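Local coordinates for reticulocyte binding protein (Streptococcus agalactiae COH1, PDB 3FAW), which probably hydrolyses alpha-1,6-glucosidic linkages in pullulan and related alpha-glucans, as a pullulanase linked to the cell wall, at residues Ala268-Ala273 / Ile482-Gly487; Gln504-Met507 / Asp511-Gly514. All coordinates share one frame; numbering follows the deposited sequence.

Contact 1: residues Ala268-Ala273 / Ile482-Gly487; sequences AVIYEA and IMIGEG
Ile270 is held by backbone hydrogen bonds to Ala615 and Ile617 of strand 614-618, and its side chain faces Ile484. No hydrogen bond crosses between 268-273 and 482-487. The contact is wholly apolar, and it is small, burying 139 Å² over both sides. Ile270 and Ile484 reach toward each other tip to tip. Their terminal methyls alone make the touch, with Ile270 CD1 3.8 Å from Ile484 CD1. The CA atoms of these two residues are 10.4 Å apart, so the gap between the backbones is bridged by side chains at full stretch. Ile270 has CG1 beside the backbone N (chi1 -61°), and an extended chi2 carries CD1 onward. Ile484 reaches out differently, with CG1 lodged between its backbone N and carbonyl carbon (chi1 67°). A second pair forms two residues earlier in each segment, with Ala268 just ahead of its strand. Ala268 CB meets Ile482 CD1 at 3.8 Å, and here the longer isoleucine does most of the reaching. All four residues are buried. Met483 lies between the two inward isoleucines and points away, onto Phe454 and Phe456 of strand 453-456. This is interior packing of a closed parallel (beta/alpha)8 barrel, the TIM barrel of the alpha-amylase family. Strands 269-273 and 482-485 are the first and fifth of its eight strands and meet across the inside. Strand 614-618 flanks the first strand, where Phe616 packs on Ile270. Strand 312-315 lines the adjoining wall, where Gln314 touches both Ile270 and Ile484 and His312 touches Ile482. Arg455 of strand 453-456 lies against Ile484.

Contact 2: residues Gln504-Met507 / Asp511-Gly514; sequences QDWM and DTVG. With CA (calcium ion), chain E.
Met507 and Asp511, four residues apart in the chain, bind one calcium ion. Met507 gives its backbone O, 2.2 Å from the calcium, and Asp511 gives its carboxylate OD1, at 2.3 Å from the metal. A water also binds. Thr510 O and the carboxylates of Asp561 and Asp565 complete the site, and the metal probably offsets the charge these acids bring together.

A sulfur contact lies further in. Met507 SD sits 3.1 Å from Val513 O, almost straight beyond the CG-SD bond (about 176°), as in sulfur-oxygen chalcogen contacts. The bend at chi2 (-57°) brings SD to this oxygen. Met507 CE is close to the same atom, 3.2 Å from Val513 O.

The remaining contacts are van der Waals. The Trp506 side chain crosses Thr512 at about a right angle, and its six-membered ring lies against both Val513 and Thr512. Trp506 CZ3 lies 4.1 Å from Val513 CB, and Trp506 CZ2 is 3.8 Å from Thr512 OG1. That hydroxyl is hydrogen-bonded to Thr510 OG1. Helix 464-477 packs on Trp506 through Ala464, Ile467 and Glu468.

The whole is a loop calcium site of carbonyl, carboxylate and water ligands, set just ahead of the sixth strand of the TIM barrel.

Overall arrangement
Both contacts belong to the same barrel, and their centres lie 13 Å apart. Contact 1 is core: it joins two strands across the interior through methyl groups alone. Contact 2 is peripheral: its apolar part is buried, but Asp511 is exposed, and a calcium ion ties it to the loop ahead of strand 566-568. Each contact uses one of two neighbouring strands, 482-485 and 513-516, which follow each other in the chain. Direct bonds probably link them, from Gly485 N to Gly514 O (3.0 Å) and from Gln504 N to Gly487 O (2.9 Å). The chemistry thus changes from purely apolar inside the barrel to metal binding, a sulfur contact and apolar packing where a loop runs into the next strand.

Contact 1: residues Ala268-Ala273 / Ile482-Gly487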
# COMPACT_ATOMS: atom_id res chain seq x y z
N ALA A 268 13.78 -5.34 9.89
CA ALA A 268 12.38 -5.00 10.11
C ALA A 268 11.49 -6.23 10.27
O ALA A 268 11.61 -7.20 9.52
CB ALA A 268 11.85 -4.12 8.97
N VAL A 269 10.61 -6.18 11.27
CA VAL A 269 9.53 -7.16 11.42
C VAL A 269 8.22 -6.38 11.41
O VAL A 269 7.84 -5.77 12.41
CB VAL A 269 9.68 -7.98 12.71
CG1 VAL A 269 8.56 -9.01 12.83
CG2 VAL A 269 11.04 -8.65 12.75
N ILE A 270 7.54 -6.39 10.27
CA ILE A 270 6.41 -5.49 10.01
C ILE A 270 5.08 -6.16 10.37
O ILE A 270 4.86 -7.34 10.07
CB ILE A 270 6.39 -5.03 8.53
CG1 ILE A 270 7.67 -4.25 8.20
CG2 ILE A 270 5.16 -4.17 8.22
CD1 ILE A 270 7.83 -3.89 6.72
N TYR A 271 4.20 -5.39 11.02
CA TYR A 271 2.89 -5.86 11.47
C TYR A 271 1.81 -5.01 10.80
O TYR A 271 1.73 -3.81 11.05
CB TYR A 271 2.81 -5.74 12.99
CG TYR A 271 1.56 -6.32 13.62
CD1 TYR A 271 1.47 -7.68 13.91
CD2 TYR A 271 0.48 -5.50 13.95
CE1 TYR A 271 0.32 -8.22 14.50
CE2 TYR A 271 -0.67 -6.02 14.53
CZ TYR A 271 -0.74 -7.38 14.81
OH TYR A 271 -1.88 -7.89 15.39
N GLU A 272 0.99 -5.64 9.95
CA GLU A 272 -0.02 -4.92 9.16
C GLU A 272 -1.41 -4.89 9.82
O GLU A 272 -2.08 -5.92 9.88
CB GLU A 272 -0.14 -5.51 7.75
CG GLU A 272 -1.02 -4.68 6.79
CD GLU A 272 -1.55 -5.47 5.61
OE1 GLU A 272 -1.81 -6.68 5.76
OE2 GLU A 272 -1.72 -4.88 4.52
N ALA A 273 -1.82 -3.71 10.26
CA ALA A 273 -3.13 -3.51 10.92
C ALA A 273 -3.96 -2.38 10.31
O ALA A 273 -3.43 -1.37 9.83
CB ALA A 273 -2.92 -3.26 12.41
N ILE A 482 12.58 3.16 5.63
CA ILE A 482 12.44 1.96 4.82
C ILE A 482 11.17 2.03 3.98
O ILE A 482 10.17 2.61 4.40
CB ILE A 482 12.47 0.66 5.66
CG1 ILE A 482 11.30 0.58 6.64
CG2 ILE A 482 13.80 0.55 6.41
CD1 ILE A 482 11.17 -0.79 7.31
N MET A 483 11.22 1.46 2.79
CA MET A 483 10.04 1.42 1.93
C MET A 483 9.83 0.03 1.35
O MET A 483 10.79 -0.69 1.06
CB MET A 483 10.16 2.45 0.80
CG MET A 483 9.92 3.88 1.24
SD MET A 483 10.16 5.09 -0.08
CE MET A 483 9.59 6.58 0.73
N ILE A 484 8.56 -0.34 1.21
CA ILE A 484 8.18 -1.59 0.56
C ILE A 484 6.96 -1.35 -0.33
O ILE A 484 6.34 -0.29 -0.26
CB ILE A 484 7.88 -2.70 1.59
CG1 ILE A 484 6.62 -2.37 2.40
CG2 ILE A 484 9.07 -2.89 2.54
CD1 ILE A 484 6.21 -3.46 3.36
N GLY A 485 6.62 -2.32 -1.17
CA GLY A 485 5.42 -2.20 -1.99
C GLY A 485 5.07 -3.44 -2.77
O GLY A 485 5.90 -4.34 -2.94
N GLU A 486 3.83 -3.49 -3.26
CA GLU A 486 3.41 -4.54 -4.17
C GLU A 486 4.06 -4.30 -5.53
O GLU A 486 3.65 -3.41 -6.27
CB GLU A 486 1.90 -4.54 -4.34
CG GLU A 486 1.13 -4.94 -3.10
CD GLU A 486 -0.36 -4.89 -3.34
OE1 GLU A 486 -0.85 -3.84 -3.83
OE2 GLU A 486 -1.04 -5.89 -3.04
N GLY A 487 5.05 -5.12 -5.87
CA GLY A 487 5.74 -5.02 -7.15
C GLY A 487 5.17 -5.92 -8.23
O GLY A 487 5.93 -6.50 -9.00

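Contact 2: residues Gln504-Met507 / Asp511-Gly514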
# COMPACT_ATOMS: atom_id res chain seq x y z
N GLN A 504 8.76 -5.98 -9.54
CA GLN A 504 9.70 -7.02 -9.09
C GLN A 504 10.98 -7.11 -9.92
O GLN A 504 12.03 -7.49 -9.39
CB GLN A 504 9.00 -8.39 -9.05
CG GLN A 504 8.18 -8.63 -7.78
CD GLN A 504 7.38 -9.92 -7.83
OE1 GLN A 504 7.09 -10.46 -8.90
NE2 GLN A 504 7.01 -10.42 -6.65
N ASP A 505 10.90 -6.76 -11.20
CA ASP A 505 12.08 -6.75 -12.08
C ASP A 505 13.01 -5.56 -11.85
O ASP A 505 14.15 -5.56 -12.32
CB ASP A 505 11.65 -6.80 -13.55
CG ASP A 505 10.89 -8.07 -13.88
OD1 ASP A 505 11.25 -9.13 -13.32
OD2 ASP A 505 9.94 -8.01 -14.69
N TRP A 506 12.52 -4.56 -11.13
CA TRP A 506 13.32 -3.40 -10.70
C TRP A 506 14.32 -3.76 -9.60
O TRP A 506 15.31 -3.05 -9.40
CB TRP A 506 12.36 -2.30 -10.22
CG TRP A 506 12.99 -1.04 -9.70
CD1 TRP A 506 14.11 -0.41 -10.18
CD2 TRP A 506 12.50 -0.22 -8.64
NE1 TRP A 506 14.36 0.73 -9.45
CE2 TRP A 506 13.38 0.87 -8.50
CE3 TRP A 506 11.41 -0.32 -7.76
CZ2 TRP A 506 13.20 1.86 -7.54
CZ3 TRP A 506 11.23 0.66 -6.81
CH2 TRP A 506 12.12 1.74 -6.70
N MET A 507 14.08 -4.87 -8.89
CA MET A 507 14.90 -5.25 -7.74
C MET A 507 16.36 -5.55 -8.11
O MET A 507 17.25 -5.32 -7.29
CB MET A 507 14.28 -6.44 -7.00
CG MET A 507 12.94 -6.16 -6.32
SD MET A 507 12.94 -4.81 -5.11
CE MET A 507 12.56 -3.43 -6.20
N ASP A 511 18.73 -1.06 -4.71
CA ASP A 511 18.67 -1.55 -3.33
C ASP A 511 18.01 -0.48 -2.45
O ASP A 511 18.60 -0.02 -1.47
CB ASP A 511 20.06 -1.90 -2.78
CG ASP A 511 20.66 -3.17 -3.40
OD1 ASP A 511 19.94 -3.95 -4.06
OD2 ASP A 511 21.87 -3.39 -3.20
N THR A 512 16.79 -0.09 -2.82
CA THR A 512 16.05 0.95 -2.10
C THR A 512 14.75 0.39 -1.52
O THR A 512 14.63 0.20 -0.31
CB THR A 512 15.74 2.15 -3.03
OG1 THR A 512 15.01 1.70 -4.18
CG2 THR A 512 17.03 2.83 -3.48
N VAL A 513 13.79 0.09 -2.39
CA VAL A 513 12.47 -0.39 -1.96
C VAL A 513 12.38 -1.90 -2.15
O VAL A 513 12.78 -2.43 -3.19
CB VAL A 513 11.35 0.30 -2.77
CG1 VAL A 513 9.99 -0.19 -2.33
CG2 VAL A 513 11.45 1.82 -2.63
N GLY A 514 11.86 -2.60 -1.13
CA GLY A 514 11.64 -4.05 -1.19
C GLY A 514 10.23 -4.41 -1.65
O GLY A 514 9.30 -3.64 -1.46
CA CA E . 18.52 -5.13 -5.48
O HOH W 1 20.11 -4.09 -6.96